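Local atomic coordinates of two-domain protein containing predicted PHP-like metal-dependent phosphoesterase (PDB entry 3E38), a protein that binds three zinc ions in a PHP-like domain and probably hydrolyses phosphoesters, possibly as a 5'-3' exonuclease. Residues 42-47 against 84-89; 197-200 against 204-207; 201-204 against 208-211; 235-238 against 243-246. One frame throughout, in Å; residues are numbered along the deposited sequence.

Contact 1: residues 42-47 against 84-89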
# COMPACT_ATOMS: atom_id res chain seq x y z
N GLU B 42 12.71 8.01 13.55
CA GLU B 42 12.09 6.73 13.21
C GLU B 42 11.30 6.16 14.37
O GLU B 42 10.19 5.69 14.18
CB GLU B 42 13.13 5.72 12.80
CG GLU B 42 13.84 6.08 11.46
CD GLU B 42 15.00 5.12 11.16
OE1 GLU B 42 15.56 4.50 12.11
OE2 GLU B 42 15.39 5.04 9.98
N ALA B 43 11.88 6.23 15.56
CA ALA B 43 11.25 5.69 16.79
C ALA B 43 9.96 6.42 17.05
O ALA B 43 8.92 5.83 17.29
CB ALA B 43 12.19 5.78 18.01
N TYR B 44 10.04 7.73 16.95
CA TYR B 44 8.87 8.56 17.13
C TYR B 44 7.77 8.11 16.18
O TYR B 44 6.63 7.79 16.55
CB TYR B 44 9.20 10.04 16.84
CG TYR B 44 8.04 10.93 17.05
CD1 TYR B 44 7.52 11.11 18.32
CD2 TYR B 44 7.41 11.58 15.99
CE1 TYR B 44 6.42 11.91 18.54
CE2 TYR B 44 6.31 12.41 16.20
CZ TYR B 44 5.83 12.56 17.49
OH TYR B 44 4.77 13.36 17.78
N ARG B 45 8.13 8.15 14.92
CA ARG B 45 7.18 7.84 13.83
C ARG B 45 6.53 6.47 13.99
O ARG B 45 5.33 6.31 13.77
CB ARG B 45 7.87 7.95 12.48
CG ARG B 45 6.94 7.95 11.32
CD ARG B 45 7.64 8.47 10.02
NE ARG B 45 8.81 7.67 9.65
CZ ARG B 45 10.05 8.12 9.53
NH1 ARG B 45 10.34 9.41 9.68
NH2 ARG B 45 11.00 7.25 9.21
N ASP B 46 7.32 5.51 14.43
CA ASP B 46 6.88 4.13 14.61
C ASP B 46 6.14 3.89 15.93
O ASP B 46 5.85 2.74 16.26
CB ASP B 46 8.05 3.12 14.62
CG ASP B 46 8.82 3.01 13.28
OD1 ASP B 46 8.47 3.67 12.27
OD2 ASP B 46 9.81 2.21 13.27
N GLY B 47 5.94 4.90 16.75
CA GLY B 47 5.20 4.74 18.01
C GLY B 47 5.95 4.08 19.16
O GLY B 47 5.38 3.49 20.09
N LEU B 84 10.96 14.97 21.23
CA LEU B 84 9.97 14.04 20.65
C LEU B 84 9.47 13.06 21.65
O LEU B 84 8.73 12.10 21.31
CB LEU B 84 10.54 13.29 19.45
CG LEU B 84 10.85 14.17 18.23
CD1 LEU B 84 11.35 13.30 17.10
CD2 LEU B 84 9.66 14.96 17.79
N GLY B 85 9.88 13.28 22.88
CA GLY B 85 9.43 12.46 23.98
C GLY B 85 9.86 11.02 23.95
O GLY B 85 9.21 10.17 24.54
N ILE B 86 10.96 10.75 23.26
CA ILE B 86 11.57 9.40 23.22
C ILE B 86 12.62 9.30 24.31
O ILE B 86 13.43 10.22 24.50
CB ILE B 86 12.24 9.07 21.84
CG1 ILE B 86 11.26 9.30 20.69
CG2 ILE B 86 12.83 7.63 21.80
CD1 ILE B 86 9.88 8.67 20.84
N LEU B 87 12.55 8.21 25.06
CA LEU B 87 13.49 7.86 26.13
C LEU B 87 14.73 7.27 25.51
O LEU B 87 14.64 6.31 24.74
CB LEU B 87 12.89 6.84 27.14
CG LEU B 87 11.63 7.25 27.96
CD1 LEU B 87 11.09 6.06 28.77
CD2 LEU B 87 11.87 8.45 28.87
N LEU B 88 15.88 7.81 25.90
CA LEU B 88 17.17 7.45 25.32
C LEU B 88 18.09 6.78 26.33
O LEU B 88 18.64 7.41 27.21
CB LEU B 88 17.80 8.70 24.69
CG LEU B 88 19.04 8.72 23.81
CD1 LEU B 88 18.86 8.03 22.49
CD2 LEU B 88 19.41 10.17 23.58
N ILE B 89 18.26 5.49 26.14
CA ILE B 89 19.10 4.63 26.97
C ILE B 89 20.46 4.56 26.27
O ILE B 89 20.59 4.14 25.11
CB ILE B 89 18.45 3.23 27.09
CG1 ILE B 89 17.03 3.36 27.64
CG2 ILE B 89 19.31 2.18 27.91
CD1 ILE B 89 16.17 2.11 27.36
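Two successive beta-alpha-beta crossovers of the PHP-like domain meet where Tyr44, in the last turn of helix 36-45, packs on Leu84 and Ile86, which follow helix 72-83 on either side of Gly85. The Tyr44 ring takes Leu84 CD2 squarely over one face, a CH-pi contact 4.2 Å from the centroid and only 3° off the normal. Its CG lies anti to the backbone N (chi1 -178°), which carries the ring out towards Leu84, and CD1 rests 3.9 Å from Leu84 CB. Ile86 CD1 comes in at the ring's edge, 4.2 Å from Tyr44 CD1, and lies closer still, 3.8 Å, to Tyr44 CA; Ile86 CG2 touches Ala43 CB at 4.3 Å. Gly85, with positive phi, ends helix 72-83 in a Schellman motif and so turns the chain from Leu84 to Ile86. Cutting Tyr44 back to an alanine is likely to leave Leu84 CD2 without its aromatic face and Arg306 of the second subunit without the hydroxyl it bonds to. Ala43 and Ile86 both also touch Ile51 of strand 50-56. Between the two segments the chemistry is mainly apolar and CH-pi packing, with Leu84 O against Tyr44 CD1 at 3.4 Å, so shape and the ring's orientation, rather than directed polar bonds, set the fit.

Contact 2: residues 197-200 against 204-207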
# COMPACT_ATOMS: atom_id res chain seq x y z
N GLN B 197 20.42 0.05 8.19
CA GLN B 197 19.87 0.79 7.06
C GLN B 197 18.83 1.78 7.54
O GLN B 197 18.51 1.79 8.70
CB GLN B 197 19.17 -0.17 6.10
CG GLN B 197 20.04 -1.18 5.42
CD GLN B 197 20.86 -0.60 4.29
OE1 GLN B 197 20.67 0.55 3.88
NE2 GLN B 197 21.79 -1.40 3.78
N PRO B 198 18.35 2.65 6.66
CA PRO B 198 17.13 3.37 7.07
C PRO B 198 16.04 2.31 7.41
O PRO B 198 16.06 1.19 6.87
CB PRO B 198 16.79 4.23 5.83
CG PRO B 198 18.16 4.48 5.18
CD PRO B 198 18.89 3.14 5.38
N ILE B 199 15.17 2.62 8.37
CA ILE B 199 14.20 1.64 8.84
C ILE B 199 13.30 1.16 7.68
O ILE B 199 13.01 -0.02 7.55
CB ILE B 199 13.36 2.18 10.06
CG1 ILE B 199 12.68 1.05 10.83
CG2 ILE B 199 12.35 3.27 9.63
CD1 ILE B 199 13.67 0.08 11.62
N GLN B 200 12.93 2.08 6.80
CA GLN B 200 11.99 1.76 5.73
C GLN B 200 12.60 0.80 4.73
O GLN B 200 11.91 0.15 3.99
CB GLN B 200 11.52 3.01 4.99
CG GLN B 200 10.92 4.17 5.85
CD GLN B 200 11.90 5.27 6.15
OE1 GLN B 200 13.07 5.01 6.35
NE2 GLN B 200 11.43 6.55 6.14
N ASP B 204 8.86 -3.62 5.20
CA ASP B 204 7.88 -3.24 4.19
C ASP B 204 6.66 -2.84 4.95
O ASP B 204 5.79 -3.66 5.24
CB ASP B 204 7.58 -4.39 3.24
CG ASP B 204 6.91 -3.93 1.96
OD1 ASP B 204 6.37 -2.79 1.89
OD2 ASP B 204 6.92 -4.74 1.00
N PHE B 205 6.63 -1.55 5.26
CA PHE B 205 5.60 -0.99 6.10
C PHE B 205 4.32 -1.02 5.31
O PHE B 205 3.24 -1.13 5.88
CB PHE B 205 5.95 0.43 6.60
CG PHE B 205 7.01 0.46 7.68
CD1 PHE B 205 6.73 0.02 8.96
CD2 PHE B 205 8.28 0.96 7.42
CE1 PHE B 205 7.71 0.05 9.97
CE2 PHE B 205 9.27 0.99 8.43
CZ PHE B 205 8.98 0.53 9.70
N GLU B 206 4.49 -1.00 3.99
CA GLU B 206 3.36 -1.03 3.04
C GLU B 206 2.53 -2.28 3.32
O GLU B 206 1.31 -2.24 3.39
CB GLU B 206 3.82 -1.01 1.56
N LYS B 207 3.25 -3.39 3.51
CA LYS B 207 2.67 -4.70 3.79
C LYS B 207 2.37 -4.90 5.26
O LYS B 207 2.15 -6.04 5.73
CB LYS B 207 3.63 -5.82 3.38
CG LYS B 207 3.97 -5.83 1.92
CD LYS B 207 4.84 -7.05 1.61
CE LYS B 207 5.14 -7.14 0.12
O HOH W 1 8.82 0.58 4.19
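The ring of Phe205 points edge-on at Ile199 and Gln200. Ile199 CG1 lies in the ring plane, 3.9 Å from Phe205 CZ, while Gln200 CA is also close to that plane, 3.9 Å from Phe205 CE2. The ring thus meets this turn of the chain with its rim, and the side chains of Ile199 and Phe205 cross at about a right angle. Ile199 uses both branches at its CB: CG1 reaches CZ, and CG2 lies 4.0 Å from Phe205 CE2. That second approach follows from the first torsion (chi1 -162°), which sets CG1 anti to the backbone N and leaves CG2 between the N and the carbonyl carbon. The aliphatic part of Gln200 adds a looser touch, CG to Phe205 CE2 at 4.4 Å, whereas its amide leads elsewhere, NE2 bonding to Thr201 OG1 of the third subunit.

Polar linkage comes through one water. It donates to Gln200 O at 3.1 Å and accepts from Phe205 N at 3.2 Å, so two backbone groups facing each other across the turn are joined without touching. Within 204-207, a weak bond joins Lys207 N to Asp204 O (3.1 Å).

In the fold, the short, weakly bonded helix 199-202 starts just after the zinc ligands Asp194 and His196, with the Ile199 side chain about 9 Å from that of Asp194. OE2 of Glu42 on helix 36-45 accepts a hydrogen bond from Ile199 N, and Phe205 follows in the loop that runs on to strand 213-218.

Contact 3: residues 201-204 against 208-211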
# COMPACT_ATOMS: atom_id res chain seq x y z
N THR B 201 13.92 0.73 4.70
CA THR B 201 14.66 -0.08 3.74
C THR B 201 14.56 -1.57 4.09
O THR B 201 14.60 -2.44 3.20
CB THR B 201 16.15 0.33 3.66
OG1 THR B 201 16.26 1.59 2.98
CG2 THR B 201 16.94 -0.70 2.93
N ASP B 202 14.38 -1.84 5.38
CA ASP B 202 14.33 -3.25 5.88
C ASP B 202 12.98 -3.75 6.33
O ASP B 202 12.85 -4.90 6.72
CB ASP B 202 15.31 -3.45 7.05
CG ASP B 202 16.76 -3.52 6.60
OD1 ASP B 202 17.04 -3.34 5.38
OD2 ASP B 202 17.62 -3.74 7.46
N TYR B 203 11.98 -2.88 6.34
CA TYR B 203 10.63 -3.31 6.74
C TYR B 203 9.68 -2.73 5.74
O TYR B 203 9.73 -1.56 5.42
CB TYR B 203 10.26 -2.94 8.21
CG TYR B 203 11.15 -3.64 9.26
CD1 TYR B 203 10.86 -4.90 9.73
CD2 TYR B 203 12.26 -3.02 9.76
CE1 TYR B 203 11.70 -5.55 10.68
CE2 TYR B 203 13.08 -3.60 10.69
CZ TYR B 203 12.80 -4.87 11.16
OH TYR B 203 13.68 -5.41 12.09
N ASP B 204 8.86 -3.62 5.20
CA ASP B 204 7.88 -3.24 4.19
C ASP B 204 6.66 -2.84 4.95
O ASP B 204 5.79 -3.66 5.24
CB ASP B 204 7.58 -4.39 3.24
CG ASP B 204 6.91 -3.93 1.96
OD1 ASP B 204 6.37 -2.79 1.89
OD2 ASP B 204 6.92 -4.74 1.00
N GLY B 208 2.39 -3.79 5.98
CA GLY B 208 2.09 -3.78 7.44
C GLY B 208 3.14 -4.42 8.34
O GLY B 208 2.86 -4.85 9.48
N GLU B 209 4.35 -4.53 7.81
CA GLU B 209 5.48 -5.03 8.60
C GLU B 209 5.88 -4.01 9.66
O GLU B 209 5.61 -2.84 9.57
CB GLU B 209 6.68 -5.36 7.73
CG GLU B 209 6.45 -6.50 6.77
CD GLU B 209 7.67 -6.85 5.97
OE1 GLU B 209 8.78 -6.35 6.29
OE2 GLU B 209 7.50 -7.63 5.00
N HIS B 210 6.55 -4.50 10.69
CA HIS B 210 7.00 -3.63 11.78
C HIS B 210 8.34 -4.05 12.27
O HIS B 210 8.71 -5.24 12.26
CB HIS B 210 6.00 -3.71 12.95
CG HIS B 210 5.96 -5.07 13.57
ND1 HIS B 210 6.86 -5.46 14.53
CD2 HIS B 210 5.22 -6.16 13.27
CE1 HIS B 210 6.64 -6.73 14.84
NE2 HIS B 210 5.65 -7.18 14.09
N ARG B 211 9.07 -3.09 12.80
CA ARG B 211 10.40 -3.37 13.27
C ARG B 211 10.30 -4.33 14.43
O ARG B 211 9.41 -4.21 15.24
CB ARG B 211 11.14 -2.10 13.70
CG ARG B 211 10.85 -1.63 15.13
CD ARG B 211 11.95 -0.71 15.63
NE ARG B 211 11.78 0.61 15.07
CZ ARG B 211 12.69 1.57 15.10
NH1 ARG B 211 13.86 1.37 15.66
NH2 ARG B 211 12.39 2.75 14.55
O HOH W 2 10.95 -6.60 4.74
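Asp204 and Glu209 grip each other twice. Asp204 N donates to Glu209 OE1 at 2.9 Å in a nearly straight bond (170°), arriving from above the carboxylate plane, and Glu209 N returns a bond to Asp204 O at 3.1 Å. The glutamate reaches back because its CG stands anti to the carbonyl carbon (chi1 -65°) and the chain beyond is extended, which brings Glu209 CD to 3.7 Å from Asp204 CB. A water then donates to Glu209 OE1 at 2.7 Å and to Asp202 O, giving OE1 a second donor beside Asp204 N and probably fixing the carboxylate's rotation.

Alongside, the Tyr203 ring lies over the chain at Arg211. Arg211 CA sits above the ring centre, 3.5 Å from the centroid and 13° off the normal, a close CH-pi contact, and Arg211 CB adds to it near CE2. His210 O approaches obliquely, 3.3 Å from Tyr203 CD1.

Further out, His210 ND1 bonds to Arg211 O at 2.9 Å, tying the histidine ring to the next residue's backbone. The Arg211 guanidinium runs on to salt bridges with Asp22 and with Asp46, next to the end of helix 36-45. His210 NE2 hydrogen-bonds to His240 O while its ring stacks on Tyr238 of strand 235-239. The turn therefore links helix 199-202, whose Asp202 side chain is about 6 Å from that of the zinc ligand His196, to the loop entering strand 213-218.

Contact 4: residues 235-238 against 243-246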
# COMPACT_ATOMS: atom_id res chain seq x y z
N THR B 235 8.92 -8.40 30.04
CA THR B 235 9.02 -8.17 28.58
C THR B 235 8.39 -9.28 27.77
O THR B 235 8.09 -10.38 28.25
CB THR B 235 10.52 -8.16 28.11
OG1 THR B 235 11.10 -9.47 28.34
CG2 THR B 235 11.38 -7.10 28.88
N ALA B 236 8.23 -8.94 26.50
CA ALA B 236 7.82 -9.87 25.43
C ALA B 236 8.38 -9.33 24.14
O ALA B 236 8.33 -8.11 23.90
CB ALA B 236 6.30 -10.02 25.32
N ALA B 237 8.97 -10.22 23.35
CA ALA B 237 9.48 -9.85 22.03
C ALA B 237 8.38 -9.95 20.93
O ALA B 237 7.66 -10.91 20.80
CB ALA B 237 10.72 -10.69 21.67
N TYR B 238 8.30 -8.89 20.16
CA TYR B 238 7.37 -8.73 19.07
C TYR B 238 8.13 -8.75 17.77
O TYR B 238 8.85 -7.84 17.43
CB TYR B 238 6.65 -7.42 19.23
CG TYR B 238 5.56 -7.17 18.20
CD1 TYR B 238 4.76 -8.19 17.71
CD2 TYR B 238 5.28 -5.87 17.78
CE1 TYR B 238 3.78 -7.94 16.81
CE2 TYR B 238 4.30 -5.63 16.90
CZ TYR B 238 3.54 -6.64 16.41
OH TYR B 238 2.51 -6.35 15.50
N LEU B 243 4.57 -12.99 19.09
CA LEU B 243 4.80 -12.29 20.33
C LEU B 243 5.34 -13.38 21.22
O LEU B 243 4.73 -14.42 21.41
CB LEU B 243 3.55 -11.62 20.90
CG LEU B 243 3.80 -10.71 22.10
CD1 LEU B 243 4.50 -9.41 21.65
CD2 LEU B 243 2.50 -10.38 22.80
N ILE B 244 6.55 -13.15 21.71
CA ILE B 244 7.27 -14.14 22.47
C ILE B 244 7.50 -13.73 23.91
O ILE B 244 8.01 -12.66 24.20
CB ILE B 244 8.63 -14.37 21.78
CG1 ILE B 244 8.39 -14.64 20.29
CG2 ILE B 244 9.41 -15.51 22.49
CD1 ILE B 244 9.44 -14.11 19.34
N GLY B 245 7.12 -14.62 24.82
CA GLY B 245 7.29 -14.35 26.24
C GLY B 245 6.78 -15.42 27.20
O GLY B 245 6.28 -16.45 26.80
N ARG B 246 6.94 -15.16 28.48
CA ARG B 246 6.45 -16.10 29.48
C ARG B 246 4.93 -16.08 29.54
O ARG B 246 4.26 -15.05 29.45
CB ARG B 246 7.07 -15.87 30.86
CG ARG B 246 8.53 -16.28 30.92
CD ARG B 246 9.11 -16.27 32.33
NE ARG B 246 10.55 -16.50 32.27
CZ ARG B 246 11.42 -15.63 31.75
NH1 ARG B 246 10.99 -14.49 31.20
NH2 ARG B 246 12.70 -15.92 31.72
O HOH W 3 11.32 -12.05 29.63
O HOH W 4 8.94 -13.01 29.15
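Leu243 and Tyr238 face each other as a non-hydrogen-bonded antiparallel pair, side chains on the same face of a beta hairpin and crossing at about a right angle. The leucine has its CG anti to the backbone N (chi1 -172°), which swings CD1 across to the partner strand. There CD1 rests 3.8 Å from Tyr238 CB, meeting the ring only obliquely, and 4.1 Å from Ala236 CB, so one methyl spans the gap between two alternate residues. With Leu243 shortened to an alanine, the packing against Ala236 CB and Tyr238 CB would probably be lost and a gap opened towards Phe253.

On the other face Ala237 and Ile244 stand side by side, CB to CB 4.2 Å. They form the hydrogen-bonded pair: Ile244 N to Ala237 O measures 2.7 Å and Ala237 N to Ile244 O 2.8 Å, the first straighter (163° against 141°), both in the carbonyl plane. CA-H...O contacts flank them, notably Ala236 CA to Ile244 O at 3.1 Å.

Past Gly245 the strands part, and water takes over the pairing. One water donates to Thr235 O at 2.9 Å and accepts from Arg246 N; another donates to Thr235 OG1 and accepts a weak bond from Arg246 NH1.

At its edge the hairpin meets the Ig-like domain: Leu243 bonds through its backbone to Asn328 and Ile330, and Gly245 to Ile330. Strand 235-239 pairs on its other side with strand 213-218. Leu250 and Phe253 of helix 247-257, with Arg246 at its N-cap position, pack on Ala236 and Leu243; Ile244 meets Met189 of strand 188-192.

How the contacts relate
From the N terminus, contact 1 closes first, drawing together the ends of helices 36-45 and 72-83 beside strand 50-56, whose Ile51 is touched by Ala43 and Ile86. Contacts 2 and 3 come much later and are interleaved: 197-200 reaches 204-207 while 201-204 reaches 208-211, with Asp204 serving both, so the two loops overlap along the chain, both using helix 199-202. Contact 4 follows in series as a hairpin with four residues between its segments. In space, Glu42 and Asp46 tie contact 1 to contacts 2 and 3, and the rings of His210 and Tyr238 join contact 3 to contact 4. Touches thus run from helix 36-45 to the strands bordering the Ig-like domain.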